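Local coordinates for protein Thf1 (Thermosynechococcus elongatus, PDB 5MJR) that may take part in photosynthetic membrane biogenesis and associates with the FtsH protease complex involved in photosystem II repair, at residues A[51-56]-A[147-152]; A[69-74]-A[110-115]. All blocks are in the same frame, centred on the assembly; numbering follows the deposited sequence.

In this all-helical chain, distant segments meet as loops within loops. From the N terminus, helix 41-58 supplies 51-56, the first half of contact 1, and the next helix, 67-80, supplies 69-74. Contact 2 closes first, when 110-115 returns to 69-74 after 35 intervening residues, joining helix 67-80 to the last part of helix 105-113 and the residues that follow. Contact 1 closes the wider loop of 90 residues, bringing the start of helix 150-162 against helix 41-58, so that contact 2 lies wholly within it. The two centres are about 14 Å apart, and Leu151 of contact 1 bridges them by packing on Phe69, Gly72 and Val73 of the 69-74 segment.

Contact 1: residues A[51-56]-A[147-152]; sequences LVEIHL and KYSRLH
The carboxylate of Glu53 lies at the edge of the Arg150 guanidinium, the two planes only 2° apart, while CD2 of Leu151 covers one guanidinium face, displaced toward its rim. This bidentate salt bridge ties helix 41-58 to the N terminus of helix 150-162, which is closed by a capping box. The grip is side-on: Arg150 NH2 donates to Glu53 OE1 at 2.8 Å, and Arg150 NE to Glu53 OE2 at 2.8 Å. Both bonds are nearly straight and both oxygens use their syn lone pairs, which should resist rotation of one group against the other. Glu53 reaches across fully extended, whereas Arg150 has CG between its backbone N and carbonyl carbon (chi1 68°) and its chain bends at chi2; the two side chains cross at about a right angle. Leu151 CG also comes within 3.8 Å of Glu53 OE2, and Ile54 CG1 makes a loose apolar contact with Leu151 CD1.

In the capping box, Ser149 OG accepts from Leu151 N at 2.9 Å, and Ser149 N donates to His152 ND1 at 2.9 Å. The neighbouring helix end would probably help to stabilise the negative charge of Glu53, while Asp192 of helix 186-198 also touches Arg150. One water joins the two motifs: it donates to Glu53 OE2 at 2.7 Å and is hydrogen-bonded to Ser149 OG at 2.6 Å.

Contact 2: residues A[69-74]-A[110-115]; sequences FALGVV and EDAASW
Leu71 and Ala112 bring helix 67-80 and the 110-115 segment close together, their CA atoms only 4.3 Å apart. Ala112 contributes a single methyl, which is consistent with so close an approach, and its CB fits against Leu71 CD1 and the whole branched end of Val74, with Val74 CG2 at 3.9 Å from Ala112 CB. A second alanine plays the matching part on the other helix: Ala70 CB meets Asp111 CB at 3.7 Å, methyl to methylene, while Asp111 OD2 is hydrogen-bonded to the Tyr65 hydroxyl.

Leu71 spreads its two branches over different partners. Its CB points to the other segment, and with CG anti to the backbone N (chi1 -177°) the two methyls part: CD1 lies 3.8 Å from Ala112 O, and CD2 stands over a face of the Trp115 indole. This is a CH-pi contact, with Leu71 CD2 3.6 Å from the centroid of the five-membered ring and 10° off its normal. Leu71 CB adds to it by approaching Trp115 NE1, whose N-H is given to Pro67 O, at the start of the same helix as Leu71. An alanine in place of Trp115 would probably leave Leu71 CD2 without the indole face it lies over, and Pro67 O without the N-H it receives. Buried in the protein, the contact is backed by helix 150-162, where Phe159 touches both Leu71 and the Trp115 ring, while helix 41-58 meets Phe69 and Val73 of the same helix 67-80.

Contact 1: residues A[51-56]-A[147-152]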
ATOM      1  N   LEU A  51       0.283   8.601  -8.701  1.00  9.27           N
ATOM      2  CA  LEU A  51       0.166  10.009  -8.242  1.00  9.54           C
ATOM      3  C   LEU A  51      -1.311  10.428  -8.241  1.00  9.37           C
ATOM      4  O   LEU A  51      -1.756  11.116  -7.302  1.00 10.24           O
ATOM      5  CB  LEU A  51       0.981  10.954  -9.196  1.00 11.99           C
ATOM      6  CG  LEU A  51       2.480  10.932  -9.008  1.00 12.67           C
ATOM      7  CD1 LEU A  51       3.099  11.729 -10.165  1.00 17.34           C
ATOM      8  CD2 LEU A  51       2.926  11.627  -7.702  1.00 13.73           C
ATOM      9  N   VAL A  52      -2.047  10.104  -9.289  1.00  8.67           N
ATOM     10  CA  VAL A  52      -3.449  10.443  -9.361  1.00  8.81           C
ATOM     11  C   VAL A  52      -4.267   9.756  -8.238  1.00  9.43           C
ATOM     12  O   VAL A  52      -5.094  10.380  -7.579  1.00 10.83           O
ATOM     13  CB  VAL A  52      -4.046  10.123 -10.751  1.00  9.77           C
ATOM     14  CG1 VAL A  52      -5.551  10.249 -10.789  1.00 13.05           C
ATOM     15  CG2 VAL A  52      -3.362  11.035 -11.832  1.00 11.19           C
ATOM     16  N   GLU A  53      -4.008   8.444  -8.099  1.00  9.25           N
ATOM     17  CA  GLU A  53      -4.756   7.655  -7.100  1.00  9.97           C
ATOM     18  C   GLU A  53      -4.579   8.229  -5.712  1.00  8.91           C
ATOM     19  O   GLU A  53      -5.599   8.398  -4.995  1.00 10.42           O
ATOM     20  CB  GLU A  53      -4.241   6.184  -7.195  1.00 11.26           C
ATOM     21  CG  GLU A  53      -4.965   5.255  -6.265  1.00 13.21           C
ATOM     22  CD  GLU A  53      -4.490   3.833  -6.367  1.00 15.14           C
ATOM     23  OE1 GLU A  53      -3.335   3.603  -6.853  1.00 15.85           O
ATOM     24  OE2 GLU A  53      -5.236   2.910  -5.941  1.00 16.30           O
ATOM     25  N   ILE A  54      -3.385   8.569  -5.299  1.00  9.18           N
ATOM     26  CA  ILE A  54      -3.141   9.096  -3.974  1.00  8.92           C
ATOM     27  C   ILE A  54      -3.774  10.460  -3.846  1.00  9.31           C
ATOM     28  O   ILE A  54      -4.346  10.808  -2.849  1.00 11.24           O
ATOM     29  CB  ILE A  54      -1.631   9.108  -3.653  1.00  8.50           C
ATOM     30  CG1 ILE A  54      -1.068   7.679  -3.618  1.00  9.79           C
ATOM     31  CG2 ILE A  54      -1.375   9.881  -2.393  1.00 10.47           C
ATOM     32  CD1 ILE A  54       0.403   7.586  -3.525  1.00 10.99           C
ATOM     33  N   HIS A  55      -3.622  11.306  -4.926  1.00  9.80           N
ATOM     34  CA  HIS A  55      -4.162  12.668  -4.847  1.00  9.43           C
ATOM     35  C   HIS A  55      -5.695  12.570  -4.584  1.00 10.20           C
ATOM     36  O   HIS A  55      -6.251  13.302  -3.781  1.00 12.28           O
ATOM     37  CB  HIS A  55      -3.855  13.376  -6.167  1.00 11.19           C
ATOM     38  CG  HIS A  55      -4.348  14.751  -6.186  1.00 11.29           C
ATOM     39  ND1 HIS A  55      -3.508  15.841  -6.026  1.00 15.04           N
ATOM     40  CD2 HIS A  55      -5.596  15.229  -6.384  1.00 13.76           C
ATOM     41  CE1 HIS A  55      -4.259  16.934  -6.098  1.00 14.56           C
ATOM     42  NE2 HIS A  55      -5.542  16.604  -6.279  1.00 13.77           N
ATOM     43  N   LEU A  56      -6.382  11.731  -5.350  1.00 10.93           N
ATOM     44  CA  LEU A  56      -7.835  11.625  -5.249  1.00 11.81           C
ATOM     45  C   LEU A  56      -8.289  11.098  -3.877  1.00 11.52           C
ATOM     46  O   LEU A  56      -9.350  11.479  -3.385  1.00 13.42           O
ATOM     47  CB  LEU A  56      -8.398  10.859  -6.366  1.00 15.56           C
ATOM     48  CG  LEU A  56      -8.204  11.488  -7.768  1.00 20.45           C
ATOM     49  CD1 LEU A  56      -8.789  10.503  -8.745  1.00 25.67           C
ATOM     50  CD2 LEU A  56      -8.900  12.886  -7.789  1.00 25.25           C
ATOM     51  N   LYS A 147     -12.726   6.027   4.162  1.00 13.63           N
ATOM     52  CA  LYS A 147     -12.637   5.689   2.704  1.00 11.10           C
ATOM     53  C   LYS A 147     -11.629   4.540   2.516  1.00 10.79           C
ATOM     54  O   LYS A 147     -10.491   4.602   2.959  1.00 10.69           O
ATOM     55  CB  LYS A 147     -12.154   6.912   1.950  1.00 11.66           C
ATOM     56  CG  LYS A 147     -11.855   6.672   0.486  1.00 13.85           C
ATOM     57  CD  LYS A 147     -13.051   6.346  -0.315  1.00 13.70           C
ATOM     58  CE  LYS A 147     -12.711   6.191  -1.794  1.00 18.57           C
ATOM     59  NZ  LYS A 147     -13.930   5.800  -2.526  1.00 25.94           N
ATOM     60  N   TYR A 148     -12.122   3.520   1.836  1.00 10.13           N
ATOM     61  CA  TYR A 148     -11.338   2.377   1.447  1.00 10.38           C
ATOM     62  C   TYR A 148     -10.722   2.546   0.048  1.00 10.72           C
ATOM     63  O   TYR A 148     -11.414   3.003  -0.876  1.00 12.81           O
ATOM     64  CB  TYR A 148     -12.229   1.130   1.452  1.00 13.68           C
ATOM     65  CG  TYR A 148     -11.609  -0.104   0.803  1.00 12.57           C
ATOM     66  CD1 TYR A 148     -10.756  -0.922   1.475  1.00 11.77           C
ATOM     67  CD2 TYR A 148     -11.851  -0.392  -0.538  1.00 12.99           C
ATOM     68  CE1 TYR A 148     -10.141  -1.973   0.867  1.00 13.13           C
ATOM     69  CE2 TYR A 148     -11.240  -1.459  -1.194  1.00 12.98           C
ATOM     70  CZ  TYR A 148     -10.405  -2.268  -0.489  1.00 12.12           C
ATOM     71  OH  TYR A 148      -9.807  -3.328  -1.075  1.00 12.68           O
ATOM     72  N   SER A 149      -9.466   2.140  -0.055  1.00 10.63           N
ATOM     73  CA  SER A 149      -8.700   2.077  -1.315  1.00 10.32           C
ATOM     74  C   SER A 149      -8.233   0.655  -1.531  1.00  9.69           C
ATOM     75  O   SER A 149      -7.851  -0.052  -0.569  1.00 10.81           O
ATOM     76  CB  SER A 149      -7.482   3.023  -1.154  1.00 11.22           C
ATOM     77  OG  SER A 149      -6.560   2.905  -2.262  1.00 12.50           O
ATOM     78  N   ARG A 150      -8.032   0.291  -2.797  1.00  9.82           N
ATOM     79  CA  ARG A 150      -7.296  -0.953  -3.085  1.00 10.91           C
ATOM     80  C   ARG A 150      -5.945  -0.976  -2.461  1.00  9.29           C
ATOM     81  O   ARG A 150      -5.379  -2.024  -2.201  1.00 10.31           O
ATOM     82  CB  ARG A 150      -7.227  -1.151  -4.623  1.00 12.22           C
ATOM     83  CG  ARG A 150      -6.391  -0.169  -5.321  1.00 11.77           C
ATOM     84  CD  ARG A 150      -4.995  -0.721  -5.603  1.00 13.94           C
ATOM     85  NE  ARG A 150      -4.122   0.297  -6.147  1.00 15.52           N
ATOM     86  CZ  ARG A 150      -2.916   0.063  -6.663  1.00 12.56           C
ATOM     87  NH1 ARG A 150      -2.410  -1.188  -6.695  1.00 15.50           N
ATOM     88  NH2 ARG A 150      -2.174   1.101  -7.008  1.00 13.80           N
ATOM     89  N   LEU A 151      -5.343   0.222  -2.232  1.00  9.40           N
ATOM     90  CA  LEU A 151      -4.070   0.251  -1.500  1.00  9.36           C
ATOM     91  C   LEU A 151      -4.141  -0.331  -0.102  1.00  8.94           C
ATOM     92  O   LEU A 151      -3.136  -0.871   0.361  1.00  9.55           O
ATOM     93  CB  LEU A 151      -3.466   1.671  -1.542  1.00  9.01           C
ATOM     94  CG  LEU A 151      -3.027   2.224  -2.891  1.00 10.40           C
ATOM     95  CD1 LEU A 151      -2.898   3.715  -2.858  1.00 12.53           C
ATOM     96  CD2 LEU A 151      -1.773   1.527  -3.290  1.00 13.20           C
ATOM     97  N   HIS A 152      -5.296  -0.211   0.542  1.00  9.28           N
ATOM     98  CA  HIS A 152      -5.396  -0.841   1.853  1.00  9.45           C
ATOM     99  C   HIS A 152      -5.450  -2.375   1.729  1.00  8.66           C
ATOM    100  O   HIS A 152      -4.898  -3.061   2.589  1.00 10.24           O
ATOM    101  CB  HIS A 152      -6.718  -0.405   2.466  1.00  8.98           C
ATOM    102  CG  HIS A 152      -6.761   1.038   2.819  1.00 10.37           C
ATOM    103  ND1 HIS A 152      -7.706   1.861   2.262  1.00 10.41           N
ATOM    104  CD2 HIS A 152      -6.010   1.761   3.688  1.00 11.10           C
ATOM    105  CE1 HIS A 152      -7.504   3.068   2.827  1.00  9.30           C
ATOM    106  NE2 HIS A 152      -6.462   3.047   3.676  1.00 10.64           N
TER
HETATM  107  O   HOH W   1      -7.383   3.841  -4.587  1.00 18.21           O

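Contact 2: residues A[69-74]-A[110-115]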
ATOM      1  N   PHE A  69      -2.375   2.207   4.873  1.00  8.88           N
ATOM      2  CA  PHE A  69      -2.144   2.892   3.596  1.00  9.05           C
ATOM      3  C   PHE A  69      -0.657   3.039   3.276  1.00  8.35           C
ATOM      4  O   PHE A  69      -0.283   2.779   2.123  1.00  8.84           O
ATOM      5  CB  PHE A  69      -2.838   4.258   3.688  1.00  9.76           C
ATOM      6  CG  PHE A  69      -2.575   5.179   2.494  1.00  9.34           C
ATOM      7  CD1 PHE A  69      -3.206   5.037   1.346  1.00 14.00           C
ATOM      8  CD2 PHE A  69      -1.621   6.139   2.651  1.00 12.37           C
ATOM      9  CE1 PHE A  69      -2.877   5.923   0.250  1.00 15.41           C
ATOM     10  CE2 PHE A  69      -1.315   7.049   1.673  1.00 18.42           C
ATOM     11  CZ  PHE A  69      -1.956   6.908   0.504  1.00 17.30           C
ATOM     12  N   ALA A  70       0.138   3.405   4.251  1.00  8.04           N
ATOM     13  CA  ALA A  70       1.561   3.499   4.022  1.00  8.01           C
ATOM     14  C   ALA A  70       2.143   2.237   3.485  1.00  7.73           C
ATOM     15  O   ALA A  70       2.919   2.195   2.505  1.00  8.13           O
ATOM     16  CB  ALA A  70       2.319   3.969   5.235  1.00  9.31           C
ATOM     17  N   LEU A  71       1.803   1.121   4.138  1.00  7.51           N
ATOM     18  CA  LEU A  71       2.284  -0.172   3.726  1.00  7.32           C
ATOM     19  C   LEU A  71       1.820  -0.495   2.308  1.00  7.67           C
ATOM     20  O   LEU A  71       2.579  -1.044   1.493  1.00  8.45           O
ATOM     21  CB  LEU A  71       1.938  -1.273   4.710  1.00  8.54           C
ATOM     22  CG  LEU A  71       2.468  -2.681   4.422  1.00  9.01           C
ATOM     23  CD1 LEU A  71       3.937  -2.724   4.343  1.00 11.36           C
ATOM     24  CD2 LEU A  71       1.897  -3.625   5.468  1.00 11.52           C
ATOM     25  N   GLY A  72       0.559  -0.191   1.977  1.00  7.55           N
ATOM     26  CA  GLY A  72       0.094  -0.435   0.674  1.00  7.79           C
ATOM     27  C   GLY A  72       0.803   0.361  -0.425  1.00  8.94           C
ATOM     28  O   GLY A  72       1.143  -0.179  -1.472  1.00  9.27           O
ATOM     29  N   VAL A  73       1.072   1.659  -0.169  1.00  8.20           N
ATOM     30  CA  VAL A  73       1.786   2.492  -1.141  1.00  7.97           C
ATOM     31  C   VAL A  73       3.187   1.970  -1.346  1.00  8.04           C
ATOM     32  O   VAL A  73       3.669   1.814  -2.493  1.00  9.69           O
ATOM     33  CB  VAL A  73       1.813   3.947  -0.677  1.00  7.78           C
ATOM     34  CG1 VAL A  73       2.763   4.827  -1.516  1.00  9.35           C
ATOM     35  CG2 VAL A  73       0.465   4.550  -0.694  1.00 10.43           C
ATOM     36  N   VAL A  74       3.888   1.693  -0.237  1.00  8.38           N
ATOM     37  CA  VAL A  74       5.269   1.209  -0.337  1.00  8.24           C
ATOM     38  C   VAL A  74       5.315  -0.115  -1.077  1.00  8.62           C
ATOM     39  O   VAL A  74       6.161  -0.338  -1.945  1.00  9.30           O
ATOM     40  CB  VAL A  74       5.892   1.075   1.068  1.00  8.84           C
ATOM     41  CG1 VAL A  74       7.176   0.266   1.073  1.00 10.27           C
ATOM     42  CG2 VAL A  74       6.161   2.464   1.623  1.00  9.35           C
ATOM     43  N   GLU A 110       8.910   4.331   7.480  1.00  9.00           N
ATOM     44  CA  GLU A 110       8.936   3.829   8.820  1.00  9.98           C
ATOM     45  C   GLU A 110       7.615   3.139   9.149  1.00  9.91           C
ATOM     46  O   GLU A 110       7.586   2.104   9.843  1.00 11.94           O
ATOM     47  CB  GLU A 110       9.244   4.949   9.757  1.00 10.59           C
ATOM     48  CG  GLU A 110      10.695   5.438   9.722  1.00 12.57           C
ATOM     49  CD  GLU A 110      11.138   6.505  10.715  1.00 13.91           C
ATOM     50  OE1 GLU A 110      10.491   6.671  11.772  1.00 19.06           O
ATOM     51  OE2 GLU A 110      12.191   7.137  10.421  1.00 17.13           O
ATOM     52  N   ASP A 111       6.496   3.683   8.691  1.00  8.71           N
ATOM     53  CA  ASP A 111       5.186   3.074   8.947  1.00  8.89           C
ATOM     54  C   ASP A 111       5.160   1.753   8.270  1.00  9.40           C
ATOM     55  O   ASP A 111       4.625   0.741   8.848  1.00 11.52           O
ATOM     56  CB  ASP A 111       4.032   3.936   8.523  1.00  9.87           C
ATOM     57  CG  ASP A 111       3.618   4.940   9.579  1.00 13.22           C
ATOM     58  OD1 ASP A 111       3.954   4.775  10.776  1.00 13.26           O
ATOM     59  OD2 ASP A 111       2.944   5.912   9.239  1.00 13.33           O
ATOM     60  N   ALA A 112       5.624   1.612   7.041  1.00  8.95           N
ATOM     61  CA  ALA A 112       5.622   0.274   6.364  1.00  9.98           C
ATOM     62  C   ALA A 112       6.491  -0.687   7.218  1.00 10.92           C
ATOM     63  O   ALA A 112       6.096  -1.870   7.380  1.00 11.95           O
ATOM     64  CB  ALA A 112       6.113   0.454   4.961  1.00 11.37           C
ATOM     65  N   ALA A 113       7.653  -0.241   7.610  1.00 10.14           N
ATOM     66  CA  ALA A 113       8.585  -1.114   8.349  1.00 12.56           C
ATOM     67  C   ALA A 113       8.013  -1.541   9.699  1.00 11.88           C
ATOM     68  O   ALA A 113       8.399  -2.562  10.273  1.00 13.38           O
ATOM     69  CB  ALA A 113       9.936  -0.424   8.523  1.00 14.46           C
ATOM     70  N   SER A 114       7.147  -0.711  10.287  1.00 11.91           N
ATOM     71  CA  SER A 114       6.576  -0.993  11.637  1.00 10.63           C
ATOM     72  C   SER A 114       5.782  -2.294  11.654  1.00 10.72           C
ATOM     73  O   SER A 114       5.554  -2.842  12.737  1.00 14.79           O
ATOM     74  CB  SER A 114       5.744   0.166  12.164  1.00 11.32           C
ATOM     75  OG  SER A 114       4.510   0.340  11.514  1.00 11.50           O
ATOM     76  N   TRP A 115       5.336  -2.773  10.504  1.00  9.36           N
ATOM     77  CA  TRP A 115       4.624  -4.050  10.449  1.00  9.72           C
ATOM     78  C   TRP A 115       5.530  -5.255  10.655  1.00  9.71           C
ATOM     79  O   TRP A 115       5.023  -6.371  10.889  1.00 11.23           O
ATOM     80  CB  TRP A 115       3.853  -4.098   9.138  1.00  9.43           C
ATOM     81  CG  TRP A 115       2.752  -3.124   8.988  1.00  9.20           C
ATOM     82  CD1 TRP A 115       2.841  -1.860   8.455  1.00  9.49           C
ATOM     83  CD2 TRP A 115       1.392  -3.294   9.302  1.00  8.01           C
ATOM     84  NE1 TRP A 115       1.642  -1.262   8.423  1.00  9.00           N
ATOM     85  CE2 TRP A 115       0.692  -2.105   8.945  1.00  7.98           C
ATOM     86  CE3 TRP A 115       0.663  -4.312   9.889  1.00  8.88           C
ATOM     87  CZ2 TRP A 115      -0.666  -1.937   9.111  1.00  8.28           C
ATOM     88  CZ3 TRP A 115      -0.670  -4.176  10.076  1.00  9.71           C
ATOM     89  CH2 TRP A 115      -1.331  -2.977   9.726  1.00  9.13           C
TER